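Uncharacterized protein (Xanthomonas campestris pv. campestris, PDB 3HIU) is of unknown function but folds as a ferritin-like bundle of four long helices that holds a sodium ion among its helices. Local coordinates at residues B[18-21]-B[22-26]; B[37-40]-B[41-45]; B[105-108]-B[109-113]. All coordinates share one frame; numbering follows the deposited sequence.

Contact 1. Residues B[18-21]-B[22-26]; sequences EKEA and ETMMA
A water molecule couples Lys-19 to Glu-22: it donates to Glu-22 OE1 at 2.7 Å and accepts from Lys-19 NZ at 2.9 Å. The two charged groups themselves stay apart, NZ of Lys-19 lying 4.3 Å from OE1 of Glu-22, so this is a solvent-mediated pairing and not a salt bridge. Glu-22 leaves the helix with CG opposite its own backbone N (chi1 166°) and then runs out extended, whereas the Lys-19 chain folds at its first two torsions before straightening toward the water. Long, flexible, charged residues suit this position near helix 36-62, where Lys-19 NZ also makes a weak hydrogen bond to Ser-53 and Glu-22 packs on Thr-49 and Gln-50. Both segments belong to helix 2-28 of the ferritin-like four-helix bundle, and the i to i+4 backbone bonds continue through the junction, the shortest running 2.8 Å from Met-25 N to Ala-21 O. That carbonyl is also approached by the side chain of Met-25, a selenomethionine, whose CG lies 3.0 Å from Ala-21 O. Ala-21, with just a methyl to accommodate, can lie close against Phe-103 and Glu-107 of helix 94-120. One turn apart, Glu-20 and Met-24 lie alongside each other and point the same way. The selenomethionine chain of Met-24 is extended as far as SE, then turns at chi3 (-36°) to bring its terminal CE within 3.6 Å of Glu-20 CG. The same methyl is 3.7 Å from Glu-20 OE2. Flexible aliphatic length lets both chains reach Phe-103, while the Glu-20 carboxylate can remain at the exposed surface. From the inward side of the helix, Glu-18 extends its side chain to about 3 Å from the bound sodium ion.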
loop_
_atom_site.group_PDB
_atom_site.type_symbol
_atom_site.label_atom_id
_atom_site.label_comp_id
_atom_site.label_asym_id
_atom_site.label_seq_id
_atom_site.Cartn_x
_atom_site.Cartn_y
_atom_site.Cartn_z
ATOM N N GLU B 18 9.627 9.567 2.083
ATOM C CA GLU B 18 9.512 9.924 3.494
ATOM C C GLU B 18 9.028 11.344 3.678
ATOM O O GLU B 18 8.431 11.675 4.700
ATOM C CB GLU B 18 10.858 9.766 4.205
ATOM C CG GLU B 18 11.360 8.342 4.272
ATOM C CD GLU B 18 10.428 7.446 5.043
ATOM O OE1 GLU B 18 9.521 7.966 5.729
ATOM O OE2 GLU B 18 10.604 6.213 4.968
ATOM N N LYS B 19 9.275 12.200 2.733
ATOM C CA LYS B 19 8.804 13.580 2.797
ATOM C C LYS B 19 7.310 13.635 2.459
ATOM O O LYS B 19 6.561 14.423 3.042
ATOM C CB LYS B 19 9.612 14.476 1.853
ATOM C CG LYS B 19 11.127 14.466 2.108
ATOM C CD LYS B 19 11.490 15.279 3.343
ATOM C CE LYS B 19 12.770 14.782 3.995
ATOM N NZ LYS B 19 12.981 15.412 5.334
ATOM N N GLU B 20 6.886 12.787 1.523
ATOM C CA GLU B 20 5.475 12.648 1.172
ATOM C C GLU B 20 4.711 11.972 2.307
ATOM O O GLU B 20 3.562 12.318 2.601
ATOM C CB GLU B 20 5.326 11.835 -0.117
ATOM C CG GLU B 20 3.903 11.371 -0.401
ATOM C CD GLU B 20 3.827 10.320 -1.499
ATOM O OE1 GLU B 20 4.855 9.652 -1.771
ATOM O OE2 GLU B 20 2.733 10.160 -2.086
ATOM N N ALA B 21 5.352 10.997 2.938
ATOM C CA ALA B 21 4.757 10.337 4.085
ATOM C C ALA B 21 4.571 11.363 5.197
ATOM O O ALA B 21 3.487 11.469 5.779
ATOM C CB ALA B 21 5.634 9.167 4.561
ATOM N N GLU B 22 5.625 12.132 5.471
ATOM C CA GLU B 22 5.606 13.109 6.564
ATOM C C GLU B 22 4.515 14.166 6.403
ATOM O O GLU B 22 3.912 14.605 7.390
ATOM C CB GLU B 22 6.972 13.776 6.729
ATOM C CG GLU B 22 6.929 15.019 7.600
ATOM C CD GLU B 22 8.247 15.769 7.612
ATOM O OE1 GLU B 22 9.308 15.114 7.490
ATOM O OE2 GLU B 22 8.217 17.015 7.745
ATOM N N THR B 23 4.252 14.566 5.164
ATOM C CA THR B 23 3.185 15.525 4.905
ATOM C C THR B 23 1.792 14.880 4.893
ATOM O O THR B 23 0.816 15.496 5.330
ATOM C CB THR B 23 3.429 16.304 3.606
ATOM O OG1 THR B 23 4.517 17.214 3.804
ATOM C CG2 THR B 23 2.180 17.090 3.211
HETATM N N MSE B 24 1.709 13.641 4.405
HETATM C CA MSE B 24 0.451 12.896 4.378
HETATM C C MSE B 24 -0.022 12.537 5.788
HETATM O O MSE B 24 -1.222 12.463 6.058
HETATM C CB MSE B 24 0.596 11.628 3.532
HETATM C CG MSE B 24 -0.724 10.903 3.245
HETATM SE SE MSE B 24 -0.451 9.192 2.337
HETATM C CE MSE B 24 1.080 9.726 1.225
HETATM N N MSE B 25 0.929 12.314 6.686
HETATM C CA MSE B 25 0.612 12.036 8.074
HETATM C C MSE B 25 0.321 13.316 8.834
HETATM O O MSE B 25 -0.672 13.399 9.559
HETATM C CB MSE B 25 1.769 11.316 8.738
HETATM C CG MSE B 25 2.145 10.034 8.039
HETATM SE SE MSE B 25 3.248 8.958 9.195
HETATM C CE MSE B 25 4.772 10.143 9.295
ATOM N N ALA B 26 1.203 14.302 8.681
ATOM C CA ALA B 26 1.031 15.606 9.316
ATOM C C ALA B 26 -0.281 16.258 8.882
ATOM O O ALA B 26 -0.680 17.293 9.418
ATOM C CB ALA B 26 2.208 16.516 8.996
HETATM O O HOH W 1 11.012 13.470 6.284
#

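Contact 2. Residues B[37-40]-B[41-45]; sequences ELKR and RIEQH. With EDO (1,2-ethanediol), chain K; EDO (1,2-ethanediol), chain N.
Arg-41, whose backbone N bonds to Glu-37 O at 2.8 Å, presents one face of its guanidinium to Gln-44: NE2 of Gln-44 sits 3.7 Å above the plane of the Arg-41 group, displaced toward its rim, and the backbone C of Gln-44 meets the edge in plane. This is one flank of helix 36-62 in the ferritin-like four-helix bundle. The flat groups are drawn together by Glu-48, which forms a salt bridge with Arg-41 NH1 and accepts from Gln-44 NE2 and His-45 ND1; a guanidinium with several N-H groups suits a carboxylate that also serves Gln-44 and His-45. A near-eclipsed bend at chi2 (-13°) helps turn the Arg-41 chain along the helix toward it.

Inward, Leu-38 and Ile-42 run side by side, CD2 of Leu-38 lying 4.2 Å from CG1 of Ile-42. Their branched hydrocarbon meets Val-97 and Ile-32 on the leucine side and Met-25 and Met-140 on the isoleucine side.

The outer face is charged. Arg-40 NH2 closes a salt bridge on Glu-37 OE2 at 2.6 Å, three residues back. Lys-39 and Glu-43 are linked through a 1,2-ethanediol molecule, probably from the crystallisation liquor: Lys-39 NZ gives a 2.8 Å hydrogen bond to its O2, and its O1 donates to Glu-43 OE1. Beneath this bridge, Lys-39 CG rests 3.4 Å from Glu-43 OE2.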
loop_
_atom_site.group_PDB
_atom_site.type_symbol
_atom_site.label_atom_id
_atom_site.label_comp_id
_atom_site.label_asym_id
_atom_site.label_seq_id
_atom_site.Cartn_x
_atom_site.Cartn_y
_atom_site.Cartn_z
ATOM N N GLU B 37 -6.342 7.791 20.119
ATOM C CA GLU B 37 -5.270 6.826 19.967
ATOM C C GLU B 37 -4.700 6.987 18.569
ATOM O O GLU B 37 -3.509 7.230 18.396
ATOM C CB GLU B 37 -5.793 5.407 20.163
ATOM C CG GLU B 37 -4.977 4.568 21.130
ATOM C CD GLU B 37 -5.183 4.993 22.575
ATOM O OE1 GLU B 37 -5.901 4.278 23.309
ATOM O OE2 GLU B 37 -4.640 6.046 22.973
ATOM N N LEU B 38 -5.569 6.857 17.574
ATOM C CA LEU B 38 -5.182 7.019 16.181
ATOM C C LEU B 38 -4.295 8.238 16.062
ATOM O O LEU B 38 -3.105 8.129 15.768
ATOM C CB LEU B 38 -6.423 7.223 15.322
ATOM C CG LEU B 38 -6.553 6.536 13.975
ATOM C CD1 LEU B 38 -7.591 7.289 13.176
ATOM C CD2 LEU B 38 -5.220 6.452 13.222
ATOM N N LYS B 39 -4.898 9.396 16.305
ATOM C CA LYS B 39 -4.237 10.688 16.180
ATOM C C LYS B 39 -2.911 10.715 16.933
ATOM O O LYS B 39 -1.880 11.138 16.393
ATOM C CB LYS B 39 -5.169 11.796 16.691
ATOM C CG LYS B 39 -4.562 13.185 16.750
ATOM C CD LYS B 39 -5.554 14.165 17.350
ATOM C CE LYS B 39 -5.309 15.579 16.850
ATOM N NZ LYS B 39 -6.407 16.497 17.260
ATOM N N ARG B 40 -2.949 10.266 18.184
ATOM C CA ARG B 40 -1.758 10.165 19.014
ATOM C C ARG B 40 -0.669 9.381 18.265
ATOM O O ARG B 40 0.511 9.742 18.305
ATOM C CB ARG B 40 -2.098 9.458 20.334
ATOM C CG ARG B 40 -1.073 9.641 21.446
ATOM C CD ARG B 40 -0.837 8.350 22.254
ATOM N NE ARG B 40 -1.988 7.931 23.055
ATOM C CZ ARG B 40 -1.898 7.143 24.123
ATOM N NH1 ARG B 40 -0.709 6.703 24.523
ATOM N NH2 ARG B 40 -2.989 6.805 24.800
ATOM N N ARG B 41 -1.070 8.313 17.577
ATOM C CA ARG B 41 -0.111 7.449 16.895
ATOM C C ARG B 41 0.543 8.154 15.699
ATOM O O ARG B 41 1.763 8.186 15.560
ATOM C CB ARG B 41 -0.776 6.140 16.447
ATOM C CG ARG B 41 0.194 4.956 16.420
ATOM C CD ARG B 41 1.635 5.444 16.545
ATOM N NE ARG B 41 2.637 4.475 16.103
ATOM C CZ ARG B 41 3.873 4.801 15.734
ATOM N NH1 ARG B 41 4.265 6.068 15.743
ATOM N NH2 ARG B 41 4.720 3.862 15.346
ATOM N N ILE B 42 -0.280 8.717 14.834
ATOM C CA ILE B 42 0.229 9.373 13.649
ATOM C C ILE B 42 1.220 10.488 14.010
ATOM O O ILE B 42 2.261 10.634 13.363
ATOM C CB ILE B 42 -0.924 9.907 12.810
ATOM C CG1 ILE B 42 -1.843 8.754 12.424
ATOM C CG2 ILE B 42 -0.400 10.602 11.576
ATOM C CD1 ILE B 42 -1.210 7.799 11.440
ATOM N N GLU B 43 0.903 11.256 15.051
ATOM C CA GLU B 43 1.785 12.337 15.523
ATOM C C GLU B 43 3.191 11.817 15.836
ATOM O O GLU B 43 4.193 12.397 15.418
ATOM C CB GLU B 43 1.183 13.045 16.754
ATOM C CG GLU B 43 0.162 14.139 16.422
ATOM C CD GLU B 43 -0.779 14.510 17.588
ATOM O OE1 GLU B 43 -0.510 14.165 18.765
ATOM O OE2 GLU B 43 -1.806 15.165 17.312
ATOM N N GLN B 44 3.243 10.707 16.566
ATOM C CA GLN B 44 4.493 10.039 16.902
ATOM C C GLN B 44 5.243 9.578 15.662
ATOM O O GLN B 44 6.477 9.544 15.656
ATOM C CB GLN B 44 4.211 8.837 17.798
ATOM C CG GLN B 44 5.415 7.952 18.074
ATOM C CD GLN B 44 5.039 6.719 18.875
ATOM O OE1 GLN B 44 3.896 6.583 19.321
ATOM N NE2 GLN B 44 5.994 5.814 19.059
ATOM N N HIS B 45 4.506 9.210 14.617
ATOM C CA HIS B 45 5.150 8.745 13.389
ATOM C C HIS B 45 5.577 9.890 12.469
ATOM O O HIS B 45 6.473 9.719 11.637
ATOM C CB HIS B 45 4.282 7.727 12.638
ATOM C CG HIS B 45 5.054 6.869 11.677
ATOM N ND1 HIS B 45 6.329 6.419 11.940
ATOM C CD2 HIS B 45 4.721 6.360 10.468
ATOM C CE1 HIS B 45 6.754 5.682 10.930
ATOM N NE2 HIS B 45 5.796 5.631 10.021
HETATM C C1 EDO K . -8.558 4.593 17.498
HETATM O O1 EDO K . -7.156 4.442 17.315
HETATM C C2 EDO K . -8.800 5.158 18.893
HETATM O O2 EDO K . -8.216 6.456 18.976
HETATM C C1 EDO N . -3.662 15.919 19.579
HETATM O O1 EDO N . -2.561 15.368 20.315
HETATM C C2 EDO N . -4.685 16.538 20.516
HETATM O O2 EDO N . -5.969 16.258 19.970
#

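Contact 3. Residues B[105-108]-B[109-113]; sequences HLEI and ASYRA
Hydrogen bonding is doubled at Leu-106 O, which accepts from Ser-110 N at 3.1 Å and from Ser-110 OG at 2.7 Å. With chi1 at -46°, the serine hydroxyl lies beside its own backbone N and reaches back one turn, meeting the carbonyl from above its plane (39° out). A short hydroxyl side chain suits this use of a helical carbonyl. The neighbouring i to i+4 bonds are regular, that from Arg-112 N to Ile-108 O (2.8 Å) being almost straight at 174°.

The Tyr-111 ring stands out from the helix, with its CD2 side 3.1 Å from Glu-107 O, approached obliquely. The large ring packs between the helices of this ferritin-like four-helix bundle, touching Ala-14, Val-56 and Ile-133. On another side of helix 94-120, Ile-108 CD1 lies 3.2 Å above one face of the His-105 ring, offset toward its rim. His-105 also stacks on His-105 of the second subunit.

The Glu-107 side chain reaches about 3 Å from the sodium ion, where the cation probably eases its closeness to the carboxylates of Glu-18, Glu-104 and Glu-137.

Aliphatic packing links Ile-108 to Arg-112, CG2 of the former being 3.9 Å from CD of the latter. The length of the arginine lets it cross to the second subunit, where NH2 donates to Gln-148 OE1 of that chain, while NE2 of the same glutamine donates to Ala-109 O.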
loop_
_atom_site.group_PDB
_atom_site.type_symbol
_atom_site.label_atom_id
_atom_site.label_comp_id
_atom_site.label_asym_id
_atom_site.label_seq_id
_atom_site.Cartn_x
_atom_site.Cartn_y
_atom_site.Cartn_z
ATOM N N HIS B 105 2.921 0.036 3.479
ATOM C CA HIS B 105 3.371 -1.159 2.778
ATOM C C HIS B 105 4.189 -0.833 1.521
ATOM O O HIS B 105 5.106 -1.565 1.162
ATOM C CB HIS B 105 2.199 -2.109 2.511
ATOM C CG HIS B 105 1.923 -3.029 3.658
ATOM N ND1 HIS B 105 1.000 -2.742 4.646
ATOM C CD2 HIS B 105 2.480 -4.219 4.002
ATOM C CE1 HIS B 105 0.992 -3.719 5.535
ATOM N NE2 HIS B 105 1.876 -4.626 5.167
ATOM N N LEU B 106 3.870 0.280 0.869
ATOM C CA LEU B 106 4.755 0.814 -0.146
ATOM C C LEU B 106 6.125 0.970 0.482
ATOM O O LEU B 106 7.124 0.525 -0.061
ATOM C CB LEU B 106 4.255 2.176 -0.635
ATOM C CG LEU B 106 4.989 2.755 -1.847
ATOM C CD1 LEU B 106 5.094 1.709 -2.940
ATOM C CD2 LEU B 106 4.283 4.008 -2.369
ATOM N N GLU B 107 6.169 1.593 1.650
ATOM C CA GLU B 107 7.436 1.818 2.340
ATOM C C GLU B 107 8.171 0.518 2.676
ATOM O O GLU B 107 9.364 0.384 2.384
ATOM C CB GLU B 107 7.227 2.668 3.598
ATOM C CG GLU B 107 6.900 4.132 3.307
ATOM C CD GLU B 107 7.000 5.005 4.545
ATOM O OE1 GLU B 107 7.921 5.842 4.613
ATOM O OE2 GLU B 107 6.162 4.844 5.459
ATOM N N ILE B 108 7.464 -0.429 3.290
ATOM C CA ILE B 108 8.014 -1.763 3.546
ATOM C C ILE B 108 8.727 -2.302 2.300
ATOM O O ILE B 108 9.949 -2.431 2.274
ATOM C CB ILE B 108 6.914 -2.756 3.968
ATOM C CG1 ILE B 108 6.374 -2.399 5.354
ATOM C CG2 ILE B 108 7.444 -4.173 3.958
ATOM C CD1 ILE B 108 4.917 -2.786 5.563
ATOM N N ALA B 109 7.959 -2.601 1.260
ATOM C CA ALA B 109 8.540 -3.127 0.041
ATOM C C ALA B 109 9.812 -2.365 -0.353
ATOM O O ALA B 109 10.843 -2.975 -0.627
ATOM C CB ALA B 109 7.521 -3.116 -1.080
ATOM N N SER B 110 9.752 -1.039 -0.366
ATOM C CA SER B 110 10.906 -0.247 -0.791
ATOM C C SER B 110 12.129 -0.460 0.091
ATOM O O SER B 110 13.248 -0.622 -0.401
ATOM C CB SER B 110 10.555 1.234 -0.801
ATOM O OG SER B 110 9.313 1.418 -1.440
ATOM N N TYR B 111 11.913 -0.455 1.398
ATOM C CA TYR B 111 13.016 -0.601 2.321
ATOM C C TYR B 111 13.577 -2.024 2.320
ATOM O O TYR B 111 14.781 -2.216 2.470
ATOM C CB TYR B 111 12.605 -0.138 3.715
ATOM C CG TYR B 111 12.590 1.371 3.850
ATOM C CD1 TYR B 111 13.770 2.094 3.768
ATOM C CD2 TYR B 111 11.403 2.070 4.056
ATOM C CE1 TYR B 111 13.780 3.473 3.893
ATOM C CE2 TYR B 111 11.395 3.460 4.182
ATOM C CZ TYR B 111 12.594 4.155 4.100
ATOM O OH TYR B 111 12.626 5.529 4.224
ATOM N N ARG B 112 12.719 -3.025 2.141
ATOM C CA ARG B 112 13.217 -4.380 1.961
ATOM C C ARG B 112 14.178 -4.404 0.785
ATOM O O ARG B 112 15.265 -4.947 0.890
ATOM C CB ARG B 112 12.086 -5.375 1.712
ATOM C CG ARG B 112 11.188 -5.635 2.911
ATOM C CD ARG B 112 10.080 -6.644 2.579
ATOM N NE ARG B 112 10.460 -8.018 2.904
ATOM C CZ ARG B 112 10.641 -8.990 2.014
ATOM N NH1 ARG B 112 10.990 -10.197 2.424
ATOM N NH2 ARG B 112 10.467 -8.773 0.721
ATOM N N ALA B 113 13.773 -3.808 -0.338
ATOM C CA ALA B 113 14.596 -3.800 -1.546
ATOM C C ALA B 113 15.811 -2.877 -1.419
ATOM O O ALA B 113 16.766 -3.005 -2.179
ATOM C CB ALA B 113 13.767 -3.455 -2.770
#

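Contacts 1 and 2 lie on consecutive helices, centres 13 Å apart, and meet where Met-25 packs against His-45 and Ile-42. Contacts 1 and 3 have centres 16 Å apart and face each other near the sodium ion, seen at Thr-49 and Gln-52: the side chains of Glu-18 and Glu-107 each come within about 3 Å of it, and Glu-18 OE2 lies 2.7 Å from Glu-107 OE1, like charges brought close beside the ion. Contact 2 is more remote, the Arg-41 side chain about 9 Å from the ion, and its nearest atoms are about 5 Å from contact 3. The carboxylate-lined interior recalls ferritin-like metal sites, though a natural metal role remains an inference.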